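Local coordinates for protein AxyAgu115A (PDB 6NPS) that is a family GH115 alpha-glucuronidase that probably removes glucuronic acid side groups from xylans such as arabinoglucuronoxylan, at residues Y823-S828 against N912-T917; L428-E433 against Y865-N870; L666-D671 against G766-V771; Y530-Y535 against N591-Q596; D286-T291 against N332-E337. The protein carries 3 engineered substitutions. All blocks are in the same frame, centred on the assembly; numbering follows the deposited sequence.

Contact 1. Residues Y823-S828 against N912-T917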
# COMPACT_ATOMS: atom_id res chain seq x y z
N TYR A 823 4.80 31.86 12.61
CA TYR A 823 5.51 31.51 11.39
C TYR A 823 5.66 29.99 11.28
O TYR A 823 5.67 29.27 12.28
CB TYR A 823 6.87 32.21 11.38
CG TYR A 823 7.57 32.19 10.05
CD1 TYR A 823 8.33 31.10 9.68
CD2 TYR A 823 7.49 33.27 9.16
CE1 TYR A 823 8.96 31.06 8.50
CE2 TYR A 823 8.15 33.23 7.94
CZ TYR A 823 8.88 32.11 7.62
OH TYR A 823 9.56 32.00 6.43
N GLY A 824 5.69 29.49 10.03
CA GLY A 824 6.06 28.10 9.81
C GLY A 824 4.94 27.09 10.01
O GLY A 824 3.74 27.41 10.02
N LYS A 825 5.35 25.83 10.18
CA LYS A 825 4.40 24.73 10.22
C LYS A 825 3.77 24.59 11.59
O LYS A 825 2.62 24.12 11.69
CB LYS A 825 5.07 23.42 9.82
CG LYS A 825 5.45 23.41 8.33
CD LYS A 825 6.08 22.09 7.92
CE LYS A 825 5.06 20.98 7.67
NZ LYS A 825 5.75 19.74 7.10
N THR A 826 4.49 24.98 12.64
CA THR A 826 3.99 24.79 13.99
C THR A 826 3.98 26.13 14.74
O THR A 826 3.40 27.10 14.25
CB THR A 826 4.78 23.67 14.71
OG1 THR A 826 6.18 23.99 14.79
CG2 THR A 826 4.64 22.31 13.94
N LEU A 827 4.61 26.21 15.91
CA LEU A 827 4.37 27.37 16.78
C LEU A 827 4.88 28.66 16.14
O LEU A 827 4.13 29.63 15.97
CB LEU A 827 5.01 27.13 18.15
CG LEU A 827 4.80 28.20 19.23
CD1 LEU A 827 3.29 28.46 19.52
CD2 LEU A 827 5.57 27.83 20.50
N SER A 828 6.13 28.69 15.75
CA SER A 828 6.73 29.95 15.31
C SER A 828 8.13 29.63 14.82
O SER A 828 8.50 28.46 14.68
CB SER A 828 6.75 31.00 16.44
OG SER A 828 7.63 30.61 17.48
N ASN A 912 6.75 19.88 1.20
CA ASN A 912 6.59 19.73 2.65
C ASN A 912 6.63 21.05 3.41
O ASN A 912 6.36 21.06 4.62
CB ASN A 912 7.68 18.83 3.24
CG ASN A 912 7.54 17.40 2.80
OD1 ASN A 912 6.48 16.98 2.35
ND2 ASN A 912 8.63 16.66 2.86
N ASN A 913 7.01 22.13 2.74
CA ASN A 913 7.21 23.44 3.36
C ASN A 913 8.16 23.39 4.57
O ASN A 913 7.94 24.06 5.59
CB ASN A 913 5.90 24.08 3.79
CG ASN A 913 6.06 25.58 3.98
OD1 ASN A 913 6.90 26.21 3.28
ND2 ASN A 913 5.30 26.17 4.88
N ILE A 914 9.20 22.56 4.48
CA ILE A 914 10.11 22.42 5.60
C ILE A 914 11.36 21.75 5.07
O ILE A 914 11.30 20.98 4.11
CB ILE A 914 9.51 21.59 6.77
CG1 ILE A 914 10.26 21.91 8.07
CG2 ILE A 914 9.60 20.10 6.52
CD1 ILE A 914 9.94 23.32 8.61
N ARG A 915 12.49 22.12 5.63
CA ARG A 915 13.75 21.43 5.42
C ARG A 915 14.21 20.88 6.76
O ARG A 915 14.14 21.58 7.78
CB ARG A 915 14.79 22.39 4.86
CG ARG A 915 16.12 21.71 4.66
CD ARG A 915 16.89 22.35 3.52
NE ARG A 915 17.12 23.75 3.81
CZ ARG A 915 16.71 24.76 3.05
NH1 ARG A 915 16.06 24.53 1.90
NH2 ARG A 915 16.99 26.00 3.44
N THR A 916 14.68 19.65 6.78
CA THR A 916 15.33 19.13 7.97
C THR A 916 16.80 18.85 7.67
O THR A 916 17.16 18.51 6.54
CB THR A 916 14.64 17.85 8.50
OG1 THR A 916 14.71 16.82 7.52
CG2 THR A 916 13.19 18.12 8.83
N THR A 917 17.64 19.07 8.66
CA THR A 917 19.07 18.79 8.57
C THR A 917 19.50 18.17 9.90
O THR A 917 18.93 18.49 10.95
CB THR A 917 19.86 20.08 8.23
OG1 THR A 917 21.27 19.82 8.21
CG2 THR A 917 19.57 21.15 9.26

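Contact 2. Residues L428-E433 against Y865-N870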
# COMPACT_ATOMS: atom_id res chain seq x y z
N LEU A 428 0.30 35.32 5.31
CA LEU A 428 0.92 36.64 5.44
C LEU A 428 2.27 36.64 6.13
O LEU A 428 3.19 37.32 5.63
CB LEU A 428 -0.03 37.62 6.14
CG LEU A 428 -1.31 37.98 5.37
CD1 LEU A 428 -1.91 39.30 5.91
CD2 LEU A 428 -1.14 38.08 3.85
N PRO A 429 2.49 35.91 7.23
CA PRO A 429 3.82 35.92 7.87
C PRO A 429 4.94 35.53 6.96
O PRO A 429 6.04 36.09 7.04
CB PRO A 429 3.66 34.91 9.03
CG PRO A 429 2.21 35.06 9.41
CD PRO A 429 1.48 35.23 8.09
N LYS A 430 4.70 34.53 6.10
CA LYS A 430 5.71 34.11 5.14
C LYS A 430 5.94 35.18 4.08
O LYS A 430 7.10 35.49 3.73
CB LYS A 430 5.25 32.81 4.49
CG LYS A 430 6.09 32.34 3.29
CD LYS A 430 7.36 31.68 3.71
CE LYS A 430 8.09 31.07 2.49
NZ LYS A 430 7.70 29.67 2.17
N ILE A 431 4.86 35.75 3.55
CA ILE A 431 5.01 36.84 2.57
C ILE A 431 5.79 37.99 3.16
O ILE A 431 6.66 38.58 2.49
CB ILE A 431 3.63 37.31 2.06
CG1 ILE A 431 2.89 36.17 1.38
CG2 ILE A 431 3.78 38.45 1.04
CD1 ILE A 431 1.40 36.49 1.16
N TRP A 432 5.45 38.38 4.41
CA TRP A 432 6.17 39.48 5.05
C TRP A 432 7.65 39.15 5.17
O TRP A 432 8.51 39.97 4.84
CB TRP A 432 5.56 39.79 6.43
CG TRP A 432 6.29 40.86 7.17
CD1 TRP A 432 5.99 42.19 7.18
CD2 TRP A 432 7.45 40.70 7.99
NE1 TRP A 432 6.88 42.86 7.96
CE2 TRP A 432 7.78 41.98 8.48
CE3 TRP A 432 8.23 39.61 8.38
CZ2 TRP A 432 8.88 42.20 9.32
CZ3 TRP A 432 9.32 39.83 9.21
CH2 TRP A 432 9.62 41.11 9.68
N GLU A 433 7.97 37.93 5.63
CA GLU A 433 9.37 37.58 5.85
C GLU A 433 10.16 37.59 4.54
O GLU A 433 11.30 38.06 4.49
CB GLU A 433 9.47 36.21 6.53
CG GLU A 433 10.88 35.80 6.93
CD GLU A 433 11.48 34.79 5.95
OE1 GLU A 433 10.69 34.14 5.21
OE2 GLU A 433 12.72 34.64 5.91
N TYR A 865 14.53 21.68 12.17
CA TYR A 865 13.44 21.89 11.23
C TYR A 865 13.51 23.35 10.79
O TYR A 865 13.39 24.25 11.63
CB TYR A 865 12.09 21.58 11.88
CG TYR A 865 11.82 20.09 12.08
CD1 TYR A 865 12.61 19.33 12.94
CD2 TYR A 865 10.76 19.47 11.42
CE1 TYR A 865 12.34 17.95 13.14
CE2 TYR A 865 10.49 18.13 11.61
CZ TYR A 865 11.28 17.37 12.48
OH TYR A 865 11.02 16.03 12.65
N LEU A 866 13.71 23.59 9.50
CA LEU A 866 13.95 24.93 8.97
C LEU A 866 12.95 25.28 7.88
O LEU A 866 12.54 24.43 7.09
CB LEU A 866 15.36 25.08 8.38
CG LEU A 866 16.52 24.67 9.25
CD1 LEU A 866 17.78 24.55 8.42
CD2 LEU A 866 16.70 25.71 10.38
N GLN A 867 12.60 26.56 7.80
CA GLN A 867 11.91 27.02 6.61
C GLN A 867 12.77 26.72 5.39
O GLN A 867 14.00 26.89 5.45
CB GLN A 867 11.61 28.52 6.71
CG GLN A 867 10.30 28.87 6.06
CD GLN A 867 10.45 29.20 4.58
OE1 GLN A 867 9.56 28.93 3.79
NE2 GLN A 867 11.59 29.80 4.22
N PRO A 868 12.17 26.27 4.26
CA PRO A 868 13.00 25.90 3.07
C PRO A 868 13.41 27.11 2.24
O PRO A 868 12.96 27.35 1.11
CB PRO A 868 12.07 24.96 2.29
CG PRO A 868 10.70 25.43 2.60
CD PRO A 868 10.75 25.91 4.07
N SER A 869 14.30 27.91 2.80
CA SER A 869 14.88 29.05 2.12
C SER A 869 15.99 28.62 1.16
O SER A 869 16.64 27.59 1.35
CB SER A 869 15.44 30.03 3.15
OG SER A 869 14.39 30.83 3.62
N ASN A 870 16.23 29.46 0.16
CA ASN A 870 17.31 29.20 -0.77
C ASN A 870 18.49 30.10 -0.46
O ASN A 870 18.31 31.21 0.06
CB ASN A 870 16.80 29.45 -2.20
CG ASN A 870 15.64 28.56 -2.54
OD1 ASN A 870 15.76 27.34 -2.45
ND2 ASN A 870 14.49 29.14 -2.90
O HOH W 1 14.56 33.62 4.62

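Contact 3. Residues L666-D671 against G766-V771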
# COMPACT_ATOMS: atom_id res chain seq x y z
N LEU A 666 -11.21 -7.95 20.11
CA LEU A 666 -11.13 -6.54 20.43
C LEU A 666 -9.70 -6.08 20.28
O LEU A 666 -8.77 -6.72 20.80
CB LEU A 666 -11.60 -6.31 21.90
CG LEU A 666 -13.09 -6.48 22.16
CD1 LEU A 666 -13.34 -6.25 23.70
CD2 LEU A 666 -13.91 -5.49 21.33
N LEU A 667 -9.51 -4.96 19.62
CA LEU A 667 -8.19 -4.40 19.45
C LEU A 667 -7.97 -3.33 20.51
O LEU A 667 -8.80 -2.43 20.66
CB LEU A 667 -8.05 -3.82 18.03
CG LEU A 667 -6.67 -3.21 17.81
CD1 LEU A 667 -5.66 -4.38 17.66
CD2 LEU A 667 -6.67 -2.32 16.58
N VAL A 668 -6.87 -3.44 21.26
CA VAL A 668 -6.48 -2.40 22.21
C VAL A 668 -5.37 -1.56 21.59
O VAL A 668 -4.35 -2.11 21.14
CB VAL A 668 -6.00 -3.02 23.54
CG1 VAL A 668 -5.50 -1.94 24.51
CG2 VAL A 668 -7.10 -3.87 24.16
N SER A 669 -5.52 -0.23 21.57
CA SER A 669 -4.50 0.62 20.97
C SER A 669 -4.20 1.81 21.86
O SER A 669 -5.09 2.33 22.54
CB SER A 669 -4.93 1.07 19.56
OG SER A 669 -6.16 1.80 19.58
N ILE A 670 -2.94 2.23 21.87
CA ILE A 670 -2.50 3.35 22.70
C ILE A 670 -2.70 4.63 21.91
O ILE A 670 -2.17 4.76 20.80
CB ILE A 670 -1.02 3.20 23.10
CG1 ILE A 670 -0.76 1.83 23.76
CG2 ILE A 670 -0.58 4.40 24.00
CD1 ILE A 670 -1.73 1.54 24.91
N ASP A 671 -3.44 5.59 22.45
CA ASP A 671 -3.75 6.75 21.62
C ASP A 671 -2.48 7.55 21.33
O ASP A 671 -1.58 7.64 22.17
CB ASP A 671 -4.81 7.61 22.30
CG ASP A 671 -6.15 6.88 22.46
OD1 ASP A 671 -6.28 5.72 22.00
OD2 ASP A 671 -7.08 7.45 23.08
N GLY A 766 -8.26 -12.90 24.78
CA GLY A 766 -6.92 -12.76 25.33
C GLY A 766 -6.78 -11.65 26.35
O GLY A 766 -7.77 -11.26 26.97
N LYS A 767 -5.59 -11.11 26.50
CA LYS A 767 -5.30 -10.17 27.58
C LYS A 767 -4.19 -9.24 27.12
O LYS A 767 -3.16 -9.72 26.63
CB LYS A 767 -4.86 -10.93 28.83
CG LYS A 767 -4.36 -10.04 29.93
CD LYS A 767 -4.35 -10.77 31.28
CE LYS A 767 -4.09 -12.24 31.13
NZ LYS A 767 -3.46 -12.82 32.35
N VAL A 768 -4.40 -7.94 27.24
CA VAL A 768 -3.38 -6.94 26.89
C VAL A 768 -2.92 -6.28 28.18
O VAL A 768 -3.74 -5.86 29.00
CB VAL A 768 -3.93 -5.89 25.90
CG1 VAL A 768 -2.88 -4.77 25.63
CG2 VAL A 768 -4.31 -6.59 24.54
N THR A 769 -1.61 -6.21 28.38
CA THR A 769 -1.06 -5.46 29.51
C THR A 769 -0.54 -4.12 29.01
O THR A 769 0.16 -4.06 27.99
CB THR A 769 0.03 -6.30 30.16
OG1 THR A 769 -0.57 -7.56 30.49
CG2 THR A 769 0.57 -5.67 31.41
N ILE A 770 -0.96 -3.04 29.66
CA ILE A 770 -0.49 -1.70 29.32
C ILE A 770 0.45 -1.25 30.42
O ILE A 770 0.06 -1.20 31.61
CB ILE A 770 -1.66 -0.73 29.13
CG1 ILE A 770 -2.55 -1.21 27.99
CG2 ILE A 770 -1.17 0.71 28.91
CD1 ILE A 770 -3.67 -0.27 27.68
N VAL A 771 1.71 -0.98 30.07
CA VAL A 771 2.70 -0.61 31.08
C VAL A 771 2.73 0.91 31.18
O VAL A 771 2.85 1.59 30.16
CB VAL A 771 4.09 -1.16 30.77
CG1 VAL A 771 5.08 -0.72 31.89
CG2 VAL A 771 4.01 -2.70 30.69

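Contact 4. Residues Y530-Y535 against N591-Q596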
# COMPACT_ATOMS: atom_id res chain seq x y z
N TYR A 530 -0.05 13.66 6.55
CA TYR A 530 -0.06 13.61 8.01
C TYR A 530 -0.21 12.16 8.46
O TYR A 530 -0.89 11.36 7.82
CB TYR A 530 -1.23 14.41 8.57
CG TYR A 530 -1.12 15.90 8.37
CD1 TYR A 530 -1.41 16.48 7.12
CD2 TYR A 530 -0.72 16.74 9.43
CE1 TYR A 530 -1.28 17.85 6.93
CE2 TYR A 530 -0.62 18.12 9.26
CZ TYR A 530 -0.91 18.66 8.00
OH TYR A 530 -0.80 20.01 7.79
N HIS A 531 0.45 11.81 9.56
CA HIS A 531 0.35 10.43 9.99
C HIS A 531 -1.03 10.19 10.59
O HIS A 531 -1.55 11.05 11.31
CB HIS A 531 1.44 10.09 11.01
CG HIS A 531 1.64 8.61 11.15
ND1 HIS A 531 0.88 7.86 12.01
CD2 HIS A 531 2.44 7.75 10.49
CE1 HIS A 531 1.23 6.58 11.90
NE2 HIS A 531 2.18 6.49 10.98
N PRO A 532 -1.66 9.05 10.32
CA PRO A 532 -3.01 8.81 10.84
C PRO A 532 -3.10 8.82 12.37
O PRO A 532 -4.15 9.19 12.90
CB PRO A 532 -3.37 7.41 10.29
CG PRO A 532 -2.45 7.18 9.23
CD PRO A 532 -1.18 7.94 9.50
N VAL A 533 -2.04 8.42 13.10
CA VAL A 533 -2.12 8.35 14.57
C VAL A 533 -0.98 9.07 15.31
O VAL A 533 -1.21 9.60 16.41
CB VAL A 533 -2.20 6.88 15.07
CG1 VAL A 533 -3.50 6.18 14.63
CG2 VAL A 533 -0.97 6.03 14.69
N ASN A 534 0.25 9.09 14.78
CA ASN A 534 1.41 9.48 15.60
C ASN A 534 1.32 10.93 16.06
O ASN A 534 0.96 11.81 15.26
CB ASN A 534 2.70 9.28 14.82
CG ASN A 534 3.08 7.83 14.67
OD1 ASN A 534 2.71 6.98 15.50
ND2 ASN A 534 3.85 7.54 13.65
N TYR A 535 1.62 11.16 17.35
CA TYR A 535 1.65 12.45 18.05
C TYR A 535 0.30 13.15 18.03
O TYR A 535 0.24 14.35 18.26
CB TYR A 535 2.75 13.40 17.50
CG TYR A 535 4.10 12.72 17.38
CD1 TYR A 535 4.86 12.41 18.51
CD2 TYR A 535 4.60 12.35 16.14
CE1 TYR A 535 6.11 11.74 18.40
CE2 TYR A 535 5.82 11.72 16.01
CZ TYR A 535 6.56 11.42 17.14
OH TYR A 535 7.77 10.78 16.98
N ASN A 591 -9.42 6.34 7.82
CA ASN A 591 -10.19 5.25 7.23
C ASN A 591 -9.29 4.12 6.78
O ASN A 591 -9.51 2.95 7.11
CB ASN A 591 -11.01 5.80 6.04
CG ASN A 591 -11.46 4.69 5.08
OD1 ASN A 591 -11.00 4.63 3.92
ND2 ASN A 591 -12.35 3.80 5.55
N LYS A 592 -8.26 4.47 6.01
CA LYS A 592 -7.32 3.48 5.51
C LYS A 592 -6.61 2.75 6.65
O LYS A 592 -6.40 1.54 6.58
CB LYS A 592 -6.30 4.17 4.62
CG LYS A 592 -5.23 3.30 4.00
CD LYS A 592 -4.36 4.18 3.06
CE LYS A 592 -3.17 3.43 2.47
NZ LYS A 592 -1.91 3.72 3.20
N TYR A 593 -6.17 3.49 7.67
CA TYR A 593 -5.42 2.89 8.77
C TYR A 593 -6.30 1.94 9.58
O TYR A 593 -5.87 0.84 9.97
CB TYR A 593 -4.86 4.01 9.66
CG TYR A 593 -4.13 3.55 10.91
CD1 TYR A 593 -2.75 3.34 10.91
CD2 TYR A 593 -4.82 3.31 12.09
CE1 TYR A 593 -2.07 2.93 12.07
CE2 TYR A 593 -4.15 2.89 13.26
CZ TYR A 593 -2.78 2.70 13.23
OH TYR A 593 -2.12 2.27 14.37
N ALA A 594 -7.53 2.36 9.88
CA ALA A 594 -8.45 1.49 10.61
C ALA A 594 -8.81 0.26 9.80
O ALA A 594 -8.97 -0.85 10.34
CB ALA A 594 -9.71 2.26 10.98
N ALA A 595 -8.89 0.41 8.48
CA ALA A 595 -9.29 -0.74 7.66
C ALA A 595 -8.21 -1.82 7.60
O ALA A 595 -8.53 -3.01 7.58
CB ALA A 595 -9.65 -0.29 6.25
N GLN A 596 -6.93 -1.44 7.64
CA GLN A 596 -5.83 -2.41 7.70
C GLN A 596 -5.82 -3.19 9.01
O GLN A 596 -5.15 -4.23 9.10
CB GLN A 596 -4.48 -1.69 7.55
CG GLN A 596 -4.28 -1.11 6.12
CD GLN A 596 -3.24 0.04 6.07
OE1 GLN A 596 -2.84 0.60 7.11
NE2 GLN A 596 -2.81 0.39 4.85

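Contact 5. Residues D286-T291 against N332-E337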
# COMPACT_ATOMS: atom_id res chain seq x y z
N ASP A 286 8.38 46.01 -35.18
CA ASP A 286 6.96 46.34 -35.37
C ASP A 286 6.20 46.37 -34.05
O ASP A 286 5.27 47.17 -33.88
CB ASP A 286 6.35 45.35 -36.36
CG ASP A 286 6.76 45.68 -37.83
OD1 ASP A 286 7.59 46.61 -37.98
OD2 ASP A 286 6.27 45.06 -38.80
N GLY A 287 6.61 45.55 -33.08
CA GLY A 287 6.01 45.63 -31.75
C GLY A 287 6.29 46.96 -31.06
O GLY A 287 5.41 47.56 -30.43
N LEU A 288 7.54 47.42 -31.14
CA LEU A 288 7.89 48.69 -30.50
C LEU A 288 7.22 49.87 -31.19
O LEU A 288 6.82 50.84 -30.53
CB LEU A 288 9.41 48.86 -30.48
CG LEU A 288 10.19 47.80 -29.69
CD1 LEU A 288 11.67 47.87 -30.07
CD2 LEU A 288 9.98 47.96 -28.17
N LYS A 289 7.11 49.82 -32.52
CA LYS A 289 6.38 50.86 -33.24
C LYS A 289 4.90 50.87 -32.87
O LYS A 289 4.27 51.93 -32.89
CB LYS A 289 6.52 50.67 -34.75
CG LYS A 289 7.86 51.07 -35.33
CD LYS A 289 7.80 51.05 -36.87
CE LYS A 289 9.14 51.44 -37.50
NZ LYS A 289 9.07 51.50 -38.99
N ARG A 290 4.32 49.71 -32.55
CA ARG A 290 2.87 49.63 -32.39
C ARG A 290 2.41 50.15 -31.03
O ARG A 290 1.37 50.81 -30.94
CB ARG A 290 2.40 48.19 -32.61
CG ARG A 290 0.99 48.09 -33.15
CD ARG A 290 0.46 46.68 -33.05
NE ARG A 290 -0.99 46.64 -33.17
CZ ARG A 290 -1.77 45.75 -32.56
NH1 ARG A 290 -1.21 44.82 -31.80
NH2 ARG A 290 -3.08 45.78 -32.71
N THR A 291 3.13 49.85 -29.95
CA THR A 291 2.67 50.32 -28.65
C THR A 291 3.78 51.03 -27.87
O THR A 291 3.62 51.28 -26.67
CB THR A 291 2.06 49.17 -27.81
OG1 THR A 291 3.08 48.23 -27.46
CG2 THR A 291 0.95 48.48 -28.58
N ASN A 332 18.08 46.98 -27.56
CA ASN A 332 18.36 48.37 -27.19
C ASN A 332 18.44 49.27 -28.40
O ASN A 332 18.02 50.44 -28.34
CB ASN A 332 19.64 48.45 -26.38
CG ASN A 332 19.41 48.14 -24.91
OD1 ASN A 332 18.26 48.13 -24.43
ND2 ASN A 332 20.49 47.86 -24.20
N LYS A 333 19.03 48.76 -29.48
CA LYS A 333 19.17 49.53 -30.73
C LYS A 333 17.80 49.86 -31.31
O LYS A 333 17.54 50.99 -31.72
CB LYS A 333 20.01 48.75 -31.75
CG LYS A 333 20.89 49.63 -32.63
CD LYS A 333 21.02 49.05 -34.03
CE LYS A 333 21.30 50.14 -35.05
NZ LYS A 333 21.11 49.66 -36.44
N LEU A 334 16.93 48.86 -31.34
CA LEU A 334 15.54 49.05 -31.75
C LEU A 334 14.83 50.07 -30.85
O LEU A 334 14.15 50.99 -31.35
CB LEU A 334 14.82 47.71 -31.73
CG LEU A 334 15.21 46.74 -32.84
CD1 LEU A 334 14.36 45.49 -32.60
CD2 LEU A 334 15.00 47.36 -34.21
N ILE A 335 15.03 49.98 -29.55
CA ILE A 335 14.32 50.89 -28.64
C ILE A 335 14.77 52.33 -28.87
O ILE A 335 13.94 53.24 -29.01
CB ILE A 335 14.50 50.42 -27.19
CG1 ILE A 335 13.71 49.12 -26.98
CG2 ILE A 335 14.07 51.52 -26.20
CD1 ILE A 335 14.13 48.34 -25.72
N LYS A 336 16.06 52.52 -29.06
CA LYS A 336 16.59 53.84 -29.32
C LYS A 336 16.03 54.40 -30.63
O LYS A 336 15.80 55.61 -30.74
CB LYS A 336 18.12 53.80 -29.38
CG LYS A 336 18.80 54.65 -28.33
CD LYS A 336 20.23 54.19 -28.08
CE LYS A 336 21.18 55.37 -27.98
NZ LYS A 336 21.58 55.88 -29.32
N GLU A 337 15.80 53.54 -31.62
CA GLU A 337 15.38 54.03 -32.95
C GLU A 337 13.89 54.32 -33.03
O GLU A 337 13.48 55.23 -33.75
CB GLU A 337 15.76 53.02 -34.04
CG GLU A 337 17.25 52.90 -34.28
CD GLU A 337 17.64 51.67 -35.11
OE1 GLU A 337 16.81 50.75 -35.28
OE2 GLU A 337 18.80 51.62 -35.57

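Contact 1. Residues Y823-S828 against N912-T917
Lys825 and Asn913 mark the closest approach of the two backbones, their CA atoms 7.5 Å apart. Residues 823-828 form the loop that turns strand 814-821 into strand 828-833. The other segment runs from the end of helix 904-912 into strand 915-923, and Asn913, with a positive phi of 53°, is the C-prime residue of the Schellman motif that ends the helix. One side chain does the bridging. Lys825 starts with CG beside its backbone N and anti to its carbonyl carbon, then bends at chi3 (80°), which brings its end round to the helix terminus. Its ammonium donates to a carbonyl at the helix end, Lys825 NZ to Asn912 O at 2.9 Å, lying in the carbonyl plane with a C=O...N angle of 152°. Farther back, CD of Lys825 passes 3.6 Å from Asn913 O and rests against Ile914, 3.7 Å from its CB, the two side chains slanting across each other. Tyr957 adds a cation-pi contact to the same lysine, and Glu942 holds its backbone N. A methionine in its place would probably leave the Asn912 carbonyl without this donor and the helix end without the nearby cation. Because carbonyls gather partial negative charge at a helix C terminus, a buried ammonium set there is likely to be electrostatically favoured.

Contact 2. Residues L428-E433 against Y865-N870
The end of Lys430 meets the amide oxygen of Gln867, the two side chains crossing at about a right angle. The lysine leaves its helix with CG anti to the backbone N (chi1 171°) and kinks at chi2 and again at chi4, a course that carries its ammonium to the amide although the CB does not aim at the other segment. Lys430 NZ donates to Gln867 OE1 at 2.6 Å; the oxygen is modelled too close to its surroundings, so that length is uncertain. Gln867 is itself folded, bent at chi2 (-89°). A second link is indirect: a water donates to Glu433 OE2 at 2.5 Å and lies 3.0 Å from Ser869 OG. Just after Gln867 the backbone makes an inverse gamma turn centred on Pro868, where Ser869 N returns to Gln867 O at 2.9 Å. Asn389 takes a further hydrogen bond from the lysine ammonium, while Glu433 pairs with Lys831 and accepts from Tyr823. The contact thus lies where helix 428-440, which also packs on helices 458-469 and 482-494, faces the end of strand 858-866, itself set between strands 915-923 and 940-948 of the C-terminal domain.

Contact 3. Residues L666-D671 against G766-V771
Val668 and Val768 face each other tip to tip across the space between two sheets, CG2 to CG2 at 3.9 Å. Their strand segments run nearly parallel, 7° apart in direction, with axes 8.7 Å from one another. Both methyls of Val668 serve: CG2 abuts the opposing valine, and CG1 touches both that valine and the far end of Ile770, 4.0 Å from its CD1. That same CD1 of Ile770 also meets CD1 of Ile670 at 3.8 Å, filling the notch between Val668 and Ile670. Phe702 and Leu687 extend the apolar layer around these four side chains. An alanine replacing Val668 would probably open a gap beside Val768 CG2 and leave the end of Ile770 with less to rest on. Strand 666-670 belongs to the antiparallel sheet containing strand 700-706, and strand 766-775 to the sheet containing strand 754-763; aliphatic side chains meeting in this way between two facing sheets are characteristic of a beta sandwich.

Contact 4. Residues Y530-Y535 against N591-Q596
Tyr593 receives the loop 530-535 through two neighbouring apolar residues. The aromatic interaction is a CH-pi contact: CG1 of Val533 stands over one face of the phenol ring, 4.0 Å from its centroid and 26° off the ring normal, displaced toward CE2. The tyrosine projects from helix 564-596 with CG anti to its backbone N (chi1 176°), a course that extends the ring across the valine. Plain aliphatic packing comes nearer the helix, where Pro532 CB touches Tyr593 CB at 3.8 Å. The polar interactions are internal to the loop. His531 ND1 accepts from two successive backbone amides, Val533 N at 3.2 Å and Asn534 N at 3.1 Å, both donors tilted from the imidazole plane. The same ring is flanked by Asn534 ND2, 3.2 Å above the centre of one face, and by Pro532 CD on the opposite face, which should limit its rotation. Elsewhere, Tyr593 OH has a weak hydrogen bond to Arg676, and Asn534 ND2 donates to Asn955 O. Ala595 packs on Val654 of the second subunit. Since ND1 accepts two backbone N-H groups, it is probably unprotonated; the imidazole would then act as an acceptor that fixes the turn, presenting Pro532 and Val533 to the tyrosine through CH-pi and apolar contacts.

Contact 5. Residues D286-T291 against N332-E337
Leu288 points from helix 277-291 toward helix 317-338, and one of its methyls does most of the touching. With CG beside the backbone N (chi1 -62°) the isobutyl group reaches forward, placing CD1 against the base of Leu334, 3.6 Å from that residue's CB. The two leucines cross at about a right angle, so Leu288 meets the root of the other side chain, which also packs on Trp284 and Glu285. Toward Ile335 the approach is slanted: CD1 of Leu288 lies 3.9 Å from Ile335 CG1, and CD2 of the leucine follows at 4.1 Å from the same CG1. The isoleucine thus offers the CG1 of its longer branch to both leucine methyls. Here the helices are consecutive outer helices of the eight-stranded parallel barrel, in keeping with the TIM-barrel assignment of this family, and strand 298-300 lies between them in sequence. Leu288 and Ile335 both rest on Ile298 of that strand, and Ile335 also on Ile300, which makes the pair part of the layer between helices and barrel wall. The CA atoms of Leu288 and Ile335 come to 7.0 Å. Along the solvent-facing flank of the second helix, Lys333 NZ and Glu337 OE2 form a salt bridge of 3.2 Å one turn apart, while Arg290 on the first helix pairs with Asp224.

Overall arrangement
Contacts 1 and 2 lie side by side near the centre of the chain, their centres 8 Å apart, and share neighbouring strands 915-923 and 858-866; Arg915 O meets Leu866 N between them. Both are buried yet polar, each relying on a lysine, and contact 2 joins the glycosyl hydrolase family 115 part of the chain to the C-terminal domain. The remaining three are apolar. Contact 3 is buried between sheets and contact 5 between barrel helices, about 79 Å apart between centres and on opposite sides of the chain's centre. Contact 4, only partly buried, lies about 17 Å from contact 3, centre to centre, and is the one with an aromatic face.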